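Local structure of adenosine kinase (Sinorhizobium meliloti, 3UBO) at residues I11-V16 with Y156-L161; A78-V83 with F103-L108; V262-S267 with S295-S300. The protein probably transfers a phosphate group from ATP to adenosine, as a kinase of the pfkB carbohydrate kinase family, and binds adenosine and ADP. One frame throughout, in Å; residues are numbered along the deposited sequence.

Contact 1 of 3, residues I11-V16 with Y156-L161; sequences IGNAIV and YFEGYL. With ADN (adenosine), chain C.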
loop_
_atom_site.group_PDB
_atom_site.type_symbol
_atom_site.label_atom_id
_atom_site.label_comp_id
_atom_site.label_asym_id
_atom_site.label_seq_id
_atom_site.Cartn_x
_atom_site.Cartn_y
_atom_site.Cartn_z
ATOM N N ILE A 11 7.012 -4.107 21.816
ATOM C CA ILE A 11 5.700 -4.594 22.194
ATOM C C ILE A 11 4.687 -3.467 22.021
ATOM O O ILE A 11 4.878 -2.337 22.531
ATOM C CB ILE A 11 5.652 -5.154 23.656
ATOM C CG1 ILE A 11 6.653 -6.291 23.839
ATOM C CG2 ILE A 11 4.232 -5.683 24.025
ATOM C CD1 ILE A 11 6.331 -7.171 25.048
ATOM N N GLY A 12 3.638 -3.777 21.259
ATOM C CA GLY A 12 2.671 -2.776 20.833
ATOM C C GLY A 12 1.467 -3.388 20.111
ATOM O O GLY A 12 1.492 -4.555 19.704
ATOM N N ASN A 13 0.410 -2.597 19.975
ATOM C CA ASN A 13 -0.797 -2.978 19.256
ATOM C C ASN A 13 -0.520 -3.321 17.809
ATOM O O ASN A 13 -0.093 -2.455 17.024
ATOM C CB ASN A 13 -1.686 -1.774 19.301
ATOM C CG ASN A 13 -2.260 -1.592 20.607
ATOM O OD1 ASN A 13 -2.672 -2.595 21.212
ATOM N ND2 ASN A 13 -2.293 -0.370 21.108
ATOM N N ALA A 14 -0.743 -4.561 17.421
ATOM C CA ALA A 14 -0.522 -4.929 16.044
ATOM C C ALA A 14 -1.643 -4.378 15.142
ATOM O O ALA A 14 -2.807 -4.748 15.287
ATOM C CB ALA A 14 -0.412 -6.422 15.922
ATOM N N ILE A 15 -1.324 -3.481 14.230
ATOM C CA ILE A 15 -2.353 -2.688 13.519
ATOM C C ILE A 15 -2.079 -2.650 12.012
ATOM O O ILE A 15 -0.935 -2.442 11.586
ATOM C CB ILE A 15 -2.473 -1.257 14.066
ATOM C CG1 ILE A 15 -2.886 -1.310 15.548
ATOM C CG2 ILE A 15 -3.400 -0.463 13.209
ATOM C CD1 ILE A 15 -2.893 0.038 16.199
ATOM N N VAL A 16 -3.100 -2.938 11.202
ATOM C CA VAL A 16 -2.947 -2.647 9.782
ATOM C C VAL A 16 -3.602 -1.311 9.407
ATOM O O VAL A 16 -4.720 -1.016 9.868
ATOM C CB VAL A 16 -3.344 -3.784 8.898
ATOM C CG1 VAL A 16 -3.084 -3.418 7.380
ATOM C CG2 VAL A 16 -2.567 -4.942 9.318
ATOM N N TYR A 156 11.096 -2.179 24.165
ATOM C CA TYR A 156 10.355 -0.944 23.940
ATOM C C TYR A 156 8.896 -1.240 23.648
ATOM O O TYR A 156 8.590 -2.231 22.953
ATOM C CB TYR A 156 10.993 -0.268 22.789
ATOM C CG TYR A 156 10.317 0.958 22.222
ATOM C CD1 TYR A 156 10.524 2.212 22.787
ATOM C CD2 TYR A 156 9.532 0.874 21.081
ATOM C CE1 TYR A 156 9.956 3.351 22.252
ATOM C CE2 TYR A 156 8.962 2.036 20.510
ATOM C CZ TYR A 156 9.176 3.283 21.093
ATOM O OH TYR A 156 8.623 4.447 20.537
ATOM N N PHE A 157 8.009 -0.398 24.199
ATOM C CA PHE A 157 6.558 -0.659 24.195
ATOM C C PHE A 157 5.758 0.636 24.205
ATOM O O PHE A 157 6.224 1.658 24.736
ATOM C CB PHE A 157 6.140 -1.514 25.432
ATOM C CG PHE A 157 6.177 -0.736 26.759
ATOM C CD1 PHE A 157 7.333 -0.716 27.549
ATOM C CD2 PHE A 157 5.077 0.021 27.176
ATOM C CE1 PHE A 157 7.383 0.021 28.724
ATOM C CE2 PHE A 157 5.112 0.761 28.350
ATOM C CZ PHE A 157 6.269 0.760 29.127
ATOM N N GLU A 158 4.535 0.573 23.660
ATOM C CA GLU A 158 3.670 1.780 23.511
ATOM C C GLU A 158 2.929 2.144 24.792
ATOM O O GLU A 158 2.488 1.231 25.510
ATOM C CB GLU A 158 2.609 1.629 22.355
ATOM C CG GLU A 158 3.112 1.286 20.917
ATOM C CD GLU A 158 2.218 0.209 20.263
ATOM O OE1 GLU A 158 2.430 -0.048 19.033
ATOM O OE2 GLU A 158 1.330 -0.407 20.995
ATOM N N GLY A 159 2.795 3.437 25.088
ATOM C CA GLY A 159 1.746 3.914 25.973
ATOM C C GLY A 159 0.378 3.431 25.465
ATOM O O GLY A 159 -0.542 3.101 26.244
ATOM N N TYR A 160 0.260 3.342 24.134
ATOM C CA TYR A 160 -0.980 2.954 23.449
ATOM C C TYR A 160 -1.590 1.654 23.983
ATOM O O TYR A 160 -2.714 1.302 23.605
ATOM C CB TYR A 160 -0.739 2.746 21.937
ATOM C CG TYR A 160 -0.814 3.989 21.084
ATOM C CD1 TYR A 160 -0.019 4.112 19.936
ATOM C CD2 TYR A 160 -1.648 5.036 21.416
ATOM C CE1 TYR A 160 -0.030 5.256 19.162
ATOM C CE2 TYR A 160 -1.671 6.178 20.634
ATOM C CZ TYR A 160 -0.853 6.282 19.504
ATOM O OH TYR A 160 -0.885 7.402 18.707
ATOM N N LEU A 161 -0.798 0.940 24.796
ATOM C CA LEU A 161 -1.038 -0.426 25.245
ATOM C C LEU A 161 -1.810 -0.376 26.535
ATOM O O LEU A 161 -2.300 -1.380 27.018
ATOM C CB LEU A 161 0.271 -1.138 25.522
ATOM C CG LEU A 161 0.924 -1.895 24.371
ATOM C CD1 LEU A 161 2.044 -2.780 24.905
ATOM C CD2 LEU A 161 -0.056 -2.725 23.560
HETATM O "O5'" ADN C . 2.380 6.791 14.772
HETATM C "C5'" ADN C . 2.377 5.988 13.532
HETATM C "C4'" ADN C . 1.539 4.667 13.623
HETATM O "O4'" ADN C . 0.574 4.677 14.682
HETATM C "C3'" ADN C . 0.757 3.920 12.421
HETATM O "O3'" ADN C . 1.375 3.181 11.395
HETATM C "C2'" ADN C . -0.344 3.113 13.186
HETATM O "O2'" ADN C . -0.448 1.712 12.854
HETATM C "C1'" ADN C . -0.006 3.424 14.590
HETATM N N9 ADN C . -1.223 3.435 15.457
HETATM C C8 ADN C . -2.449 4.154 15.364
HETATM N N7 ADN C . -3.232 3.920 16.526
HETATM C C5 ADN C . -2.473 3.060 17.341
HETATM C C6 ADN C . -2.734 2.460 18.604
HETATM N N6 ADN C . -3.948 2.716 19.331
HETATM N N1 ADN C . -1.717 1.607 19.168
HETATM C C2 ADN C . -0.489 1.377 18.466
HETATM N N3 ADN C . -0.190 1.954 17.208
HETATM C C4 ADN C . -1.212 2.771 16.668
#
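The phenol ring of Tyr160 lays one face over the base of adenosine, whose N1 is bound by Asn13. ADN C6 sits 3.4 Å above the ring plane of Tyr160, offset toward the rim. Ile15 covers the other face of the base with CD1, 3.2 Å from ADN C4. Adenosine is thus held at the C-terminal ends of the strands of the parallel sheet, the usual place for the substrate in the ribokinase-like fold of this family. Here strand 6-11 ends beside strand 152-158, Ile11 pairing in parallel with Phe157. Ile11 CG2 also meets Leu161 CD1 at 3.7 Å, the two side chains crossing at about a right angle, and Ile171 of helix 168-179 packs against Ile11, Phe157 and Leu161. The carboxylate of Glu158 turns back toward the loop, where OE2 is modelled as an acceptor for Asn13 N, although its position is less certain; OE1 takes Ala63 N. With CG beside the backbone N (chi1 -74°), Asn13 directs its amide at the base, and ND2 donates to ADN N1 at 2.8 Å and 161°. The other bond, from Asn13 ND2 to Tyr160 O at 3.0 Å, meets the carbonyl from above its plane, 74° out of it.

Contact 2 of 3, residues A78-V83 with F103-L108; sequences AYFGKV and FQTKPL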
loop_
_atom_site.group_PDB
_atom_site.type_symbol
_atom_site.label_atom_id
_atom_site.label_comp_id
_atom_site.label_asym_id
_atom_site.label_seq_id
_atom_site.Cartn_x
_atom_site.Cartn_y
_atom_site.Cartn_z
ATOM N N ALA A 78 12.887 -7.745 17.376
ATOM C CA ALA A 78 11.844 -8.748 17.648
ATOM C C ALA A 78 10.596 -8.038 18.161
ATOM O O ALA A 78 10.676 -6.901 18.749
ATOM C CB ALA A 78 12.312 -9.816 18.665
ATOM N N TYR A 79 9.448 -8.692 17.928
ATOM C CA TYR A 79 8.173 -7.989 18.125
ATOM C C TYR A 79 7.142 -8.928 18.689
ATOM O O TYR A 79 7.092 -10.119 18.325
ATOM C CB TYR A 79 7.662 -7.235 16.820
ATOM C CG TYR A 79 6.238 -6.619 16.973
ATOM C CD1 TYR A 79 6.046 -5.433 17.686
ATOM C CD2 TYR A 79 5.102 -7.252 16.432
ATOM C CE1 TYR A 79 4.827 -4.897 17.858
ATOM C CE2 TYR A 79 3.855 -6.693 16.580
ATOM C CZ TYR A 79 3.737 -5.525 17.311
ATOM O OH TYR A 79 2.503 -4.983 17.516
ATOM N N PHE A 80 6.361 -8.397 19.619
ATOM C CA PHE A 80 5.227 -9.152 20.126
ATOM C C PHE A 80 3.970 -8.331 19.848
ATOM O O PHE A 80 3.911 -7.138 20.283
ATOM C CB PHE A 80 5.276 -9.364 21.666
ATOM C CG PHE A 80 6.522 -10.043 22.198
ATOM C CD1 PHE A 80 7.283 -10.911 21.400
ATOM C CD2 PHE A 80 6.910 -9.833 23.551
ATOM C CE1 PHE A 80 8.389 -11.590 21.961
ATOM C CE2 PHE A 80 8.018 -10.454 24.093
ATOM C CZ PHE A 80 8.746 -11.358 23.325
ATOM N N GLY A 81 2.996 -8.916 19.159
ATOM C CA GLY A 81 1.760 -8.224 18.844
ATOM C C GLY A 81 0.560 -9.150 18.853
ATOM O O GLY A 81 0.708 -10.372 18.855
ATOM N N LYS A 82 -0.633 -8.566 18.859
ATOM C CA LYS A 82 -1.866 -9.343 18.869
ATOM C C LYS A 82 -2.584 -9.261 17.526
ATOM O O LYS A 82 -3.014 -8.186 17.106
ATOM C CB LYS A 82 -2.792 -8.865 19.989
ATOM C CG LYS A 82 -3.222 -9.963 20.949
ATOM C CD LYS A 82 -3.021 -11.340 20.339
ATOM C CE LYS A 82 -2.424 -12.309 21.346
ATOM N NZ LYS A 82 -2.177 -13.650 20.747
ATOM N N VAL A 83 -2.708 -10.402 16.856
ATOM C CA VAL A 83 -3.375 -10.462 15.562
ATOM C C VAL A 83 -4.225 -11.722 15.439
ATOM O O VAL A 83 -3.971 -12.722 16.110
ATOM C CB VAL A 83 -2.362 -10.424 14.402
ATOM C CG1 VAL A 83 -1.607 -9.103 14.402
ATOM C CG2 VAL A 83 -1.397 -11.596 14.502
ATOM N N PHE A 103 9.181 -12.600 14.930
ATOM C CA PHE A 103 7.753 -12.494 15.255
ATOM C C PHE A 103 7.103 -13.872 15.310
ATOM O O PHE A 103 6.930 -14.513 14.265
ATOM C CB PHE A 103 7.023 -11.688 14.196
ATOM C CG PHE A 103 5.592 -11.451 14.548
ATOM C CD1 PHE A 103 5.274 -10.710 15.692
ATOM C CD2 PHE A 103 4.556 -11.960 13.751
ATOM C CE1 PHE A 103 3.957 -10.459 16.015
ATOM C CE2 PHE A 103 3.254 -11.718 14.089
ATOM C CZ PHE A 103 2.949 -10.963 15.217
ATOM N N GLN A 104 6.745 -14.314 16.520
ATOM C CA GLN A 104 6.357 -15.703 16.769
ATOM C C GLN A 104 5.063 -15.727 17.565
ATOM O O GLN A 104 4.355 -16.729 17.545
ATOM C CB GLN A 104 7.487 -16.459 17.473
ATOM C CG GLN A 104 8.583 -16.847 16.509
ATOM C CD GLN A 104 8.030 -17.648 15.305
ATOM O OE1 GLN A 104 7.206 -18.566 15.514
ATOM N NE2 GLN A 104 8.450 -17.310 14.055
ATOM N N THR A 105 4.744 -14.617 18.240
ATOM C CA THR A 105 3.438 -14.472 18.895
ATOM C C THR A 105 2.257 -15.212 18.228
ATOM O O THR A 105 2.122 -15.182 17.001
ATOM C CB THR A 105 3.079 -13.036 19.186
ATOM O OG1 THR A 105 3.955 -12.585 20.218
ATOM C CG2 THR A 105 1.671 -13.008 19.713
ATOM N N LYS A 106 1.457 -15.933 19.045
ATOM C CA LYS A 106 0.373 -16.780 18.536
ATOM C C LYS A 106 -0.874 -15.974 18.125
ATOM O O LYS A 106 -1.312 -15.086 18.842
ATOM C CB LYS A 106 0.012 -17.825 19.567
ATOM C CG LYS A 106 -0.698 -19.086 18.991
ATOM C CD LYS A 106 -1.745 -19.739 19.973
ATOM C CE LYS A 106 -1.748 -21.324 19.868
ATOM N NZ LYS A 106 -0.350 -21.929 19.709
ATOM N N PRO A 107 -1.436 -16.268 16.941
ATOM C CA PRO A 107 -2.579 -15.439 16.530
ATOM C C PRO A 107 -3.885 -15.958 17.151
ATOM O O PRO A 107 -3.971 -17.158 17.388
ATOM C CB PRO A 107 -2.615 -15.644 14.999
ATOM C CG PRO A 107 -2.000 -17.007 14.786
ATOM C CD PRO A 107 -0.895 -17.066 15.818
ATOM N N LEU A 108 -4.876 -15.067 17.305
ATOM C CA LEU A 108 -6.192 -15.308 17.887
ATOM C C LEU A 108 -7.029 -16.534 17.453
ATOM O O LEU A 108 -7.545 -17.303 18.344
ATOM C CB LEU A 108 -7.040 -14.069 17.752
ATOM C CG LEU A 108 -7.675 -13.722 19.090
ATOM C CD1 LEU A 108 -6.651 -13.911 20.186
ATOM C CD2 LEU A 108 -8.307 -12.328 19.161
HETATM O O HOH W 1 7.722 -12.666 18.525
#
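Tyr79 and Phe103 start two backbone runs that travel nearly the same way, their end-to-end directions 23° apart. The CA atoms of Tyr79 and Phe103 are 5.4 Å apart, and those of Val83 and Pro107, further on, 5.1 Å. Between these points the two segments are bridged rather than regularly paired: a water donates to Tyr79 O and accepts from Gln104 N. Direct backbone bonding comes at the far end, where Leu108 N donates to Val83 O at 2.8 Å. Tyr79 and Phe103 lie side by side and point the same way, with near-parallel planes (25°) slid so far apart that the rings barely overlap; Tyr79 CD2 touches Phe103 CE1 at 3.4 Å. Strand 77-80, helix 87-98 and the short strand 102-103 form a beta-alpha-beta crossover at one edge of the parallel sheet, and the Phe103 ring packs against Thr93 and Ile96 of its helix. Because Phe103 CG is anti to the backbone N (chi1 -175°), the ring reaches along segment 78-83 and presents its edge: Gly81 N lies in its plane, 3.6 Å from CE1, and Val83 CG2 approaches CZ at 4.4 Å. An alanine at Phe103 would take away the ring that Tyr79 and Val83 pack on and would probably leave a gap between helix 87-98 and the strand end. Thr105 points at the other segment and crosses Phe80 at about a right angle, its OG1 3.8 Å from Phe80 CB. Pro107 closes the row beyond it, with CB 4.3 Å from Val83 CG2.

Contact 3 of 3, residues V262-S267 with S295-S300; sequences VRVGAS and SLEECS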
loop_
_atom_site.group_PDB
_atom_site.type_symbol
_atom_site.label_atom_id
_atom_site.label_comp_id
_atom_site.label_asym_id
_atom_site.label_seq_id
_atom_site.Cartn_x
_atom_site.Cartn_y
_atom_site.Cartn_z
ATOM N N VAL A 262 21.275 17.316 24.622
ATOM C CA VAL A 262 21.715 17.189 23.220
ATOM C C VAL A 262 20.627 17.611 22.205
ATOM O O VAL A 262 19.721 16.820 21.916
ATOM C CB VAL A 262 22.164 15.743 22.881
ATOM C CG1 VAL A 262 22.782 15.640 21.451
ATOM C CG2 VAL A 262 23.128 15.233 23.922
ATOM N N ARG A 263 20.728 18.837 21.660
ATOM C CA ARG A 263 19.843 19.309 20.564
ATOM C C ARG A 263 20.410 19.047 19.166
ATOM O O ARG A 263 21.247 19.796 18.741
ATOM C CB ARG A 263 19.570 20.803 20.723
ATOM C CG ARG A 263 19.306 21.082 22.147
ATOM C CD ARG A 263 18.836 22.454 22.377
ATOM N NE ARG A 263 18.037 22.464 23.594
ATOM C CZ ARG A 263 17.586 23.560 24.208
ATOM N NH1 ARG A 263 17.871 24.784 23.713
ATOM N NH2 ARG A 263 16.833 23.422 25.313
ATOM N N VAL A 264 19.990 17.991 18.478
ATOM C CA VAL A 264 20.316 17.745 17.080
ATOM C C VAL A 264 19.120 18.110 16.175
ATOM O O VAL A 264 17.961 17.713 16.421
ATOM C CB VAL A 264 20.750 16.271 16.821
ATOM C CG1 VAL A 264 20.999 16.005 15.328
ATOM C CG2 VAL A 264 21.953 15.873 17.717
ATOM N N GLY A 265 19.390 18.848 15.109
ATOM C CA GLY A 265 18.330 19.329 14.233
ATOM C C GLY A 265 17.899 18.385 13.117
ATOM O O GLY A 265 18.522 17.334 12.874
ATOM N N ALA A 266 16.815 18.745 12.438
ATOM C CA ALA A 266 16.203 17.775 11.534
ATOM C C ALA A 266 16.560 18.090 10.122
ATOM O O ALA A 266 16.928 19.204 9.800
ATOM C CB ALA A 266 14.663 17.665 11.729
ATOM N N SER A 267 16.488 17.087 9.269
ATOM C CA SER A 267 16.770 17.317 7.854
ATOM C C SER A 267 15.827 18.416 7.324
ATOM O O SER A 267 14.817 18.794 7.983
ATOM C CB SER A 267 16.570 15.996 7.072
ATOM O OG SER A 267 15.819 15.013 7.814
ATOM N N SER A 295 27.016 8.109 20.440
ATOM C CA SER A 295 26.788 9.288 21.251
ATOM C C SER A 295 25.306 9.520 21.250
ATOM O O SER A 295 24.641 9.024 20.361
ATOM C CB SER A 295 27.481 10.494 20.597
ATOM O OG SER A 295 27.521 10.324 19.181
ATOM N N LEU A 296 24.806 10.283 22.216
ATOM C CA LEU A 296 23.469 10.870 22.114
ATOM C C LEU A 296 23.390 11.724 20.851
ATOM O O LEU A 296 22.351 11.782 20.171
ATOM C CB LEU A 296 23.153 11.750 23.326
ATOM C CG LEU A 296 23.104 10.972 24.654
ATOM C CD1 LEU A 296 22.343 11.734 25.756
ATOM C CD2 LEU A 296 22.513 9.592 24.408
ATOM N N GLU A 297 24.497 12.395 20.561
ATOM C CA GLU A 297 24.633 13.202 19.383
ATOM C C GLU A 297 24.359 12.356 18.126
ATOM O O GLU A 297 23.497 12.695 17.329
ATOM C CB GLU A 297 26.057 13.794 19.352
ATOM C CG GLU A 297 26.131 15.317 19.242
ATOM C CD GLU A 297 26.340 15.810 17.813
ATOM O OE1 GLU A 297 26.763 14.996 16.948
ATOM O OE2 GLU A 297 26.099 17.017 17.562
ATOM N N GLU A 298 25.086 11.261 17.948
ATOM C CA GLU A 298 24.951 10.473 16.733
ATOM C C GLU A 298 23.668 9.641 16.800
ATOM O O GLU A 298 23.235 8.991 15.830
ATOM C CB GLU A 298 26.150 9.559 16.592
ATOM C CG GLU A 298 26.610 9.270 15.144
ATOM C CD GLU A 298 27.704 8.173 15.133
ATOM O OE1 GLU A 298 28.447 8.068 16.177
ATOM O OE2 GLU A 298 27.803 7.404 14.119
ATOM N N CYS A 299 23.064 9.646 17.975
ATOM C CA CYS A 299 21.798 8.953 18.168
ATOM C C CYS A 299 20.711 9.889 17.628
ATOM O O CYS A 299 19.984 9.497 16.711
ATOM C CB CYS A 299 21.553 8.498 19.641
ATOM S SG CYS A 299 22.064 6.780 20.084
ATOM N N SER A 300 20.603 11.119 18.144
ATOM C CA SER A 300 19.566 11.983 17.643
ATOM C C SER A 300 19.679 11.993 16.121
ATOM O O SER A 300 18.688 12.103 15.418
ATOM C CB SER A 300 19.715 13.391 18.171
ATOM O OG SER A 300 19.600 13.429 19.551
#
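Val262 and Leu296 cross obliquely, the methyl CG2 of the valine coming to 3.5 Å from Leu296 CB and resting more loosely on CD1. The other branch of Val262 takes a different course: CG1, anti to the backbone N (chi1 -173°), lies against the helix backbone, 3.7 Å from Glu297 CA, while the aliphatic CG of Glu297 passes alongside. Two residues on, Val264 likewise points toward the helix, its CB 3.3 Å from Ser300 CB, and CG2 lies by Ser300 CB and the backbone O of Glu297. No hydrogen bond joins the two segments; the contact is van der Waals packing of the two valines on the first turn or so of the helix. The short axes of strand 262-264 and helix 296-300 run in similar directions, 33° apart, and approach to 8.1 Å. Ser300 OG, near Val264, has a weak hydrogen bond with Ser253 OG on the partner strand. The helix start is fixed by Ser295, the N-cap, whose OG accepts from Glu298 N at 2.9 Å. Val262 and Val264 lie on the face of the beta hairpin 253-257/260-264 turned to the helix, where Val255 also packs on Leu296 and Ser300. Beyond Val264 the chain runs on to Ala266 and Ser267, which touch ADP, and Asn304 of the same helix also belongs to that pocket: a hairpin packed on a helix beside the nucleotide site of a ribokinase-like kinase.

Overall arrangement
Contacts 1 and 2 adjoin, their centres 11 Å apart, and both belong to the large parallel sheet, in which strands 102-103, 77-80, 6-11 and 152-158 are successive neighbours. They meet directly: Ile11 packs on Phe80, Ala14 on Val83, and Tyr79 OH makes a weak hydrogen bond with Gly12 O. Along the chain, both segments of contact 2 fall between the two of contact 1; contact 3 follows later. It lies about 25 Å from contact 1 and 32 Å from contact 2, centre to centre, across the chain's centre from contact 2, on the separate hairpin and helix 296-311. Contact 1 supplies part of the adenosine pocket, contact 2 packs against its loop, and contact 3 borders the ADP pocket.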